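Local atomic coordinates of Alpha/beta hydrolase fold protein (Marinomonas mediterranea, PDB entry 6CXT), a protein that carries a pyrrole thioester on its phosphopantetheine arm through this carrier domain, for a flavin-dependent oxidase of pyrrole biosynthesis, the whole protein being probably also a hydrolase. Residues G31-S35 and L36-L40; H7-N10 and N11-E15; V39-L42 and A43-Q47. One frame throughout, in Å; residues are numbered along the deposited sequence.

Interaction 1. Residues G31-S35 and L36-L40. With FK4 (S-[2-({N-[(2R)-2-hydroxy-4-{[(R)-hydroxy(oxo)-lambda~5~-phosphanyl]oxy}-3,3-dimethylbutanoyl]-beta-alanyl}amino)ethyl] 1H-pyrrole-2-carbothioate), chain C.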
# COMPACT_ATOMS: atom_id res chain seq x y z
N GLY A 31 26.93 -26.85 -2.00
CA GLY A 31 25.75 -26.03 -1.70
C GLY A 31 24.79 -25.95 -2.87
O GLY A 31 23.84 -25.16 -2.86
N ILE A 32 25.02 -26.78 -3.89
CA ILE A 32 24.18 -26.78 -5.08
C ILE A 32 22.79 -27.32 -4.73
O ILE A 32 21.76 -26.77 -5.21
CB ILE A 32 24.86 -27.61 -6.21
CG1 ILE A 32 26.16 -26.88 -6.66
CG2 ILE A 32 23.89 -27.88 -7.34
CD1 ILE A 32 27.06 -27.72 -7.60
N LEU A 33 22.73 -28.37 -3.92
CA LEU A 33 21.46 -28.91 -3.48
C LEU A 33 21.20 -28.39 -2.07
O LEU A 33 22.00 -28.59 -1.16
CB LEU A 33 21.44 -30.43 -3.42
CG LEU A 33 21.42 -31.22 -4.70
CD1 LEU A 33 21.03 -32.65 -4.36
CD2 LEU A 33 20.45 -30.61 -5.70
N ASP A 34 20.11 -27.67 -1.92
CA ASP A 34 19.71 -27.11 -0.64
C ASP A 34 18.19 -27.25 -0.47
O ASP A 34 17.57 -27.85 -1.28
CB ASP A 34 20.21 -25.67 -0.46
CG ASP A 34 19.60 -24.68 -1.48
OD1 ASP A 34 18.52 -24.89 -1.99
OD2 ASP A 34 20.25 -23.69 -1.75
N SER A 35 17.62 -26.67 0.58
CA SER A 35 16.21 -26.87 0.81
C SER A 35 15.32 -26.45 -0.40
O SER A 35 14.32 -27.10 -0.68
CB SER A 35 15.81 -25.98 2.00
OG SER A 35 14.40 -25.93 2.05
N LEU A 36 15.69 -25.35 -1.05
CA LEU A 36 14.90 -24.83 -2.20
C LEU A 36 15.21 -25.66 -3.49
O LEU A 36 14.27 -26.15 -4.13
CB LEU A 36 15.19 -23.36 -2.42
CG LEU A 36 14.72 -22.49 -1.20
CD1 LEU A 36 14.92 -21.04 -1.53
CD2 LEU A 36 13.26 -22.69 -0.78
N SER A 37 16.50 -25.81 -3.84
CA SER A 37 16.84 -26.53 -5.09
C SER A 37 16.40 -27.97 -5.02
O SER A 37 16.05 -28.54 -6.07
CB SER A 37 18.28 -26.38 -5.48
OG SER A 37 19.11 -26.84 -4.41
N MET A 38 16.32 -28.55 -3.82
CA MET A 38 15.87 -29.93 -3.66
C MET A 38 14.44 -30.09 -4.13
O MET A 38 14.10 -31.03 -4.82
CB MET A 38 16.08 -30.41 -2.21
CG MET A 38 15.59 -31.82 -1.89
SD MET A 38 16.64 -33.06 -2.73
CE MET A 38 18.27 -32.81 -1.99
N VAL A 39 13.59 -29.11 -3.79
CA VAL A 39 12.19 -29.16 -4.20
C VAL A 39 12.09 -29.20 -5.73
O VAL A 39 11.31 -29.96 -6.28
CB VAL A 39 11.36 -27.97 -3.58
CG1 VAL A 39 9.88 -28.07 -4.02
CG2 VAL A 39 11.42 -28.08 -2.06
N LEU A 40 12.86 -28.36 -6.39
CA LEU A 40 12.78 -28.26 -7.85
C LEU A 40 13.33 -29.60 -8.47
O LEU A 40 12.78 -30.16 -9.44
CB LEU A 40 13.60 -27.06 -8.35
CG LEU A 40 13.07 -25.66 -7.85
CD1 LEU A 40 13.89 -24.55 -8.45
CD2 LEU A 40 11.60 -25.50 -8.20
O01 FK4 C . 12.23 -25.81 3.36
P02 FK4 C . 13.78 -25.77 3.52
O03 FK4 C . 14.40 -24.42 4.05
C04 FK4 C . 13.83 -23.21 3.65
C05 FK4 C . 14.75 -22.03 3.66
C06 FK4 C . 13.93 -20.79 3.24
C07 FK4 C . 15.90 -22.33 2.66
C08 FK4 C . 15.42 -21.83 5.05
O09 FK4 C . 16.52 -20.96 5.01
C10 FK4 C . 14.42 -21.41 6.15
N11 FK4 C . 14.74 -20.12 6.75
C12 FK4 C . 13.87 -19.62 7.75
C13 FK4 C . 14.31 -20.04 9.17
C14 FK4 C . 13.20 -20.09 10.12
N15 FK4 C . 13.67 -19.88 11.43
C16 FK4 C . 12.73 -19.98 12.55
C17 FK4 C . 13.44 -20.42 13.84
S18 FK4 C . 12.31 -21.01 15.07
C19 FK4 C . 11.28 -19.58 15.39
C20 FK4 C . 10.46 -19.96 16.55
C21 FK4 C . 9.69 -19.16 17.36
C22 FK4 C . 9.10 -20.02 18.30
C23 FK4 C . 9.54 -21.34 18.05
N24 FK4 C . 10.36 -21.33 16.98
O25 FK4 C . 11.68 -18.45 15.02
O26 FK4 C . 12.03 -20.33 9.83
O27 FK4 C . 13.36 -22.04 6.48
O28 FK4 C . 14.17 -26.85 4.47

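Interaction 2. Residues H7-N10 and N11-E15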
# COMPACT_ATOMS: atom_id res chain seq x y z
N HIS A 7 21.71 -31.59 -17.31
CA HIS A 7 21.47 -30.40 -18.09
C HIS A 7 20.60 -29.54 -17.17
O HIS A 7 20.81 -28.38 -16.99
CB HIS A 7 20.69 -30.79 -19.32
CG HIS A 7 20.29 -29.64 -20.18
ND1 HIS A 7 19.00 -29.41 -20.58
CD2 HIS A 7 21.03 -28.66 -20.74
CE1 HIS A 7 18.94 -28.34 -21.34
NE2 HIS A 7 20.17 -27.87 -21.46
N PHE A 8 19.64 -30.22 -16.59
CA PHE A 8 18.68 -29.66 -15.63
C PHE A 8 19.36 -28.86 -14.50
O PHE A 8 18.98 -27.69 -14.24
CB PHE A 8 17.74 -30.72 -15.07
CG PHE A 8 16.81 -30.19 -14.00
CD1 PHE A 8 15.65 -29.43 -14.35
CD2 PHE A 8 17.09 -30.38 -12.64
CE1 PHE A 8 14.80 -28.93 -13.36
CE2 PHE A 8 16.25 -29.85 -11.65
CZ PHE A 8 15.11 -29.13 -12.01
N ILE A 9 20.38 -29.43 -13.84
CA ILE A 9 21.00 -28.80 -12.69
C ILE A 9 21.70 -27.54 -13.14
O ILE A 9 21.69 -26.53 -12.43
CB ILE A 9 21.98 -29.73 -11.90
CG1 ILE A 9 21.20 -30.79 -11.14
CG2 ILE A 9 22.96 -28.93 -11.02
CD1 ILE A 9 22.02 -32.04 -10.78
N ASN A 10 22.31 -27.62 -14.31
CA ASN A 10 23.04 -26.51 -14.85
C ASN A 10 22.08 -25.36 -15.23
O ASN A 10 22.36 -24.21 -14.96
CB ASN A 10 23.78 -26.97 -16.11
CG ASN A 10 25.19 -26.45 -16.17
OD1 ASN A 10 25.49 -25.48 -16.86
ND2 ASN A 10 26.06 -27.09 -15.42
N ASN A 11 20.96 -25.71 -15.85
CA ASN A 11 20.07 -24.69 -16.42
C ASN A 11 19.11 -24.11 -15.39
O ASN A 11 19.17 -22.92 -15.13
CB ASN A 11 19.36 -25.20 -17.67
CG ASN A 11 20.31 -25.29 -18.86
OD1 ASN A 11 21.24 -24.49 -19.01
ND2 ASN A 11 20.08 -26.27 -19.70
N ASP A 12 18.29 -24.99 -14.80
CA ASP A 12 17.33 -24.66 -13.76
C ASP A 12 17.96 -24.29 -12.41
O ASP A 12 17.57 -23.28 -11.83
CB ASP A 12 16.28 -25.75 -13.60
CG ASP A 12 15.30 -25.82 -14.79
OD1 ASP A 12 15.74 -25.53 -15.92
OD2 ASP A 12 14.12 -26.18 -14.58
N LEU A 13 18.92 -25.08 -11.90
CA LEU A 13 19.46 -24.79 -10.59
C LEU A 13 20.59 -23.79 -10.61
O LEU A 13 20.63 -22.90 -9.78
CB LEU A 13 19.77 -26.04 -9.76
CG LEU A 13 18.72 -27.15 -9.67
CD1 LEU A 13 19.10 -28.22 -8.65
CD2 LEU A 13 17.28 -26.69 -9.36
N LEU A 14 21.52 -23.89 -11.55
CA LEU A 14 22.68 -23.00 -11.48
C LEU A 14 22.62 -21.87 -12.48
O LEU A 14 23.40 -20.90 -12.38
CB LEU A 14 23.98 -23.81 -11.64
CG LEU A 14 24.27 -24.80 -10.51
CD1 LEU A 14 25.33 -25.81 -10.91
CD2 LEU A 14 24.60 -24.08 -9.20
N GLU A 15 21.73 -22.02 -13.47
CA GLU A 15 21.56 -21.04 -14.54
C GLU A 15 22.90 -20.66 -15.20
O GLU A 15 23.56 -21.49 -15.86
CB GLU A 15 20.83 -19.80 -13.99
CG GLU A 15 19.47 -20.12 -13.36
CD GLU A 15 18.45 -19.00 -13.57
OE1 GLU A 15 17.25 -19.28 -13.36
OE2 GLU A 15 18.85 -17.88 -13.95

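Interaction 3. Residues V39-L42 and A43-Q47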
# COMPACT_ATOMS: atom_id res chain seq x y z
N VAL A 39 13.59 -29.11 -3.79
CA VAL A 39 12.19 -29.16 -4.20
C VAL A 39 12.09 -29.20 -5.73
O VAL A 39 11.31 -29.96 -6.28
CB VAL A 39 11.36 -27.97 -3.58
CG1 VAL A 39 9.88 -28.07 -4.02
CG2 VAL A 39 11.42 -28.08 -2.06
N LEU A 40 12.86 -28.36 -6.39
CA LEU A 40 12.78 -28.26 -7.85
C LEU A 40 13.33 -29.60 -8.47
O LEU A 40 12.78 -30.16 -9.44
CB LEU A 40 13.60 -27.06 -8.35
CG LEU A 40 13.07 -25.66 -7.85
CD1 LEU A 40 13.89 -24.55 -8.45
CD2 LEU A 40 11.60 -25.50 -8.20
N LEU A 41 14.44 -30.07 -7.90
CA LEU A 41 15.04 -31.33 -8.38
C LEU A 41 14.03 -32.48 -8.20
O LEU A 41 13.76 -33.23 -9.15
CB LEU A 41 16.33 -31.61 -7.60
CG LEU A 41 17.10 -32.91 -8.01
CD1 LEU A 41 17.60 -32.85 -9.46
CD2 LEU A 41 18.28 -33.10 -7.06
N LEU A 42 13.45 -32.62 -7.01
CA LEU A 42 12.50 -33.68 -6.79
C LEU A 42 11.32 -33.60 -7.74
O LEU A 42 10.80 -34.64 -8.13
CB LEU A 42 12.00 -33.79 -5.34
CG LEU A 42 13.04 -34.11 -4.26
CD1 LEU A 42 12.39 -34.23 -2.89
CD2 LEU A 42 13.82 -35.38 -4.61
N ALA A 43 10.89 -32.39 -8.11
CA ALA A 43 9.74 -32.25 -9.03
C ALA A 43 10.16 -32.69 -10.43
O ALA A 43 9.43 -33.43 -11.10
CB ALA A 43 9.20 -30.79 -9.05
N HIS A 44 11.34 -32.26 -10.85
CA HIS A 44 11.92 -32.66 -12.15
C HIS A 44 12.01 -34.18 -12.24
O HIS A 44 11.58 -34.76 -13.24
CB HIS A 44 13.29 -32.05 -12.31
CG HIS A 44 14.08 -32.63 -13.45
ND1 HIS A 44 14.87 -33.76 -13.30
CD2 HIS A 44 14.20 -32.25 -14.74
CE1 HIS A 44 15.44 -34.04 -14.46
NE2 HIS A 44 15.06 -33.14 -15.35
N ILE A 45 12.52 -34.81 -11.19
CA ILE A 45 12.70 -36.28 -11.14
C ILE A 45 11.36 -36.97 -11.28
O ILE A 45 11.22 -37.92 -12.07
CB ILE A 45 13.47 -36.73 -9.88
CG1 ILE A 45 14.92 -36.27 -10.01
CG2 ILE A 45 13.34 -38.24 -9.60
CD1 ILE A 45 15.74 -36.27 -8.73
N ASP A 46 10.36 -36.44 -10.58
CA ASP A 46 8.99 -36.94 -10.73
C ASP A 46 8.43 -36.79 -12.14
O ASP A 46 7.80 -37.72 -12.66
CB ASP A 46 8.06 -36.31 -9.69
CG ASP A 46 6.75 -37.07 -9.54
OD1 ASP A 46 6.71 -38.31 -9.75
OD2 ASP A 46 5.74 -36.44 -9.19
N GLN A 47 8.68 -35.64 -12.77
CA GLN A 47 8.16 -35.34 -14.11
C GLN A 47 8.90 -36.15 -15.18
O GLN A 47 8.29 -36.89 -15.94
CB GLN A 47 8.18 -33.82 -14.42
CG GLN A 47 6.93 -33.05 -13.97
CD GLN A 47 7.14 -32.10 -12.77
OE1 GLN A 47 6.66 -32.37 -11.65
NE2 GLN A 47 7.85 -30.98 -13.00

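Interaction 1. Residues G31-S35 and L36-L40
Asp34 and Ser37 form a capping box at the start of helix 35-49, within the Asp-Ser-Leu motif (Asp34-Ser35-Leu36) of the phosphopantetheine attachment site. The hydrogen bonds run both ways through it. Asp34 is the N-cap, and its OD1 lies 2.9 Å from Ser37 N, in a nearly straight bond (173°); the same oxygen also takes a weak bond from Leu36 N. CG of Asp34 sits between its backbone N and carbonyl carbon (chi1 64°), which aims OD1 at the amides of the first turn. In return Asp34 N donates to Ser37 OG at 2.8 Å, and that hydroxyl gives its proton to Ile32 O, also 2.8 Å from OG, on a lone pair in the carbonyl plane. Ser37 is modelled in two conformers, and these hydroxyl bonds are those of the conformer described. Met38 N reaches Asp34 O at 2.9 Å, the first regular turn of the helix.

The apolar contacts are fewer. The methyl CE of Met38, on a chain bent at both chi2 and chi3, meets CD1 of Leu33 at 3.6 Å, and both side chains also touch Phe63.

The covalent link leaves from the first turn. Tyr178 of the Butyryl-CoA dehydrogenase chain packs on Ser35, whose arm is also hydrogen-bonded by that chain, through Arg243 and Ser363 among others. OG of Ser35 stands anti to its own backbone N (chi1 167°) and is bonded to P02 of FK4 at 1.6 Å, while CG of Leu36 rests 4.0 Å from the arm's methyl C07.

Interaction 2. Residues H7-N10 and N11-E15
Asp12 lies over one face of the Phe8 ring, one helical turn further on. Its CB sits 4.0 Å from the ring centroid and 29° off the normal, a CH-pi contact, while the carboxylate, its plane turned 48° from the ring, leans across CE1. The ring gets there because CG of Phe8 is anti to the backbone N (chi1 176°), which sends it along the helix toward the next turn. Leu13 wedges its branches between Phe8 and Ile9: CD2 meets Phe8 CE2 obliquely at 4.0 Å, and CD1 meets Ile9 CG1 at 4.1 Å. Ile9 and Leu14 run side by side, CG2 of Ile9 3.9 Å from CD1 of Leu14.

The helix widens as it ends, since Leu14 N bonds to Ile9 O at 2.8 Å in a pi-type turn, and Glu15 takes positive phi. An alanine at Phe8 would remove the ring and would probably leave Asp12 CB and Leu13 CD2 facing a gap and His44 without its stacking partner.

Helix 7-13 thus turns its apolar side inward: Phe8 stacks on His44 and touches Leu41, Leu13 packs on Ser37 and Leu40 of helix 35-49, and Ile9 meets Leu21 and Ile32 of the loops between the two helices.

Interaction 3. Residues V39-L42 and A43-Q47
Ile45 crosses Leu41 obliquely one turn along the same helix, with its CD1 3.7 Å from Leu41 CG. Leu41 puts CG anti to its backbone N (chi1 -180°), which brings its CG and CD1 against the CD1 methyl of Ile45.

The backbone polar groups pair in regular i to i+4 order. Ala43 N donates to Val39 O at 3.1 Å, and His44 N to Leu40 O at 2.9 Å in an almost straight bond (168°). Ile45 N meets Leu41 O at 2.9 Å, and Asp46 N meets Leu42 O at 3.1 Å. Gln47 N continues the series, donating to Ala43 O at 2.9 Å. Leu41 O is also shielded by carbon, since CG1 of Ile45 and CB of His44 each lie 3.4 Å from it. The unmatched polar atom is ND1 of His44, buried here and with no partner in the model.

Apolar side chains line one side: Leu41 and Ile45 press on Leu69, and Ile45 also on Ile73, both of helix 66-75. On another side Val39 and Leu40 pack against Asn375 of the Butyryl-CoA dehydrogenase chain. Such a helix, part core and part docking surface, is typical of the one that follows the phosphopantetheine serine in the carrier-protein fold.

In the fold
Along the chain interaction 2 comes first, on helix 7-13, then interaction 1 at the start of helix 35-49, then interaction 3 further along that helix, sharing Val39 and Leu40 with interaction 1. Their centres form a compact triangle: about 11 Å between interactions 1 and 2, about 10 Å between 1 and 3, and about 12 Å between 2 and 3. Helix 7-13 bridges the other two, with Leu13 against the first turns and Phe8 against Leu41 and His44 further along, while Leu33 CD2 meets Leu41 CD2 at 3.6 Å. All three lie in one carrier domain; the modified serine stands at the N-terminal end of helix 35-49, whose body packs into the core.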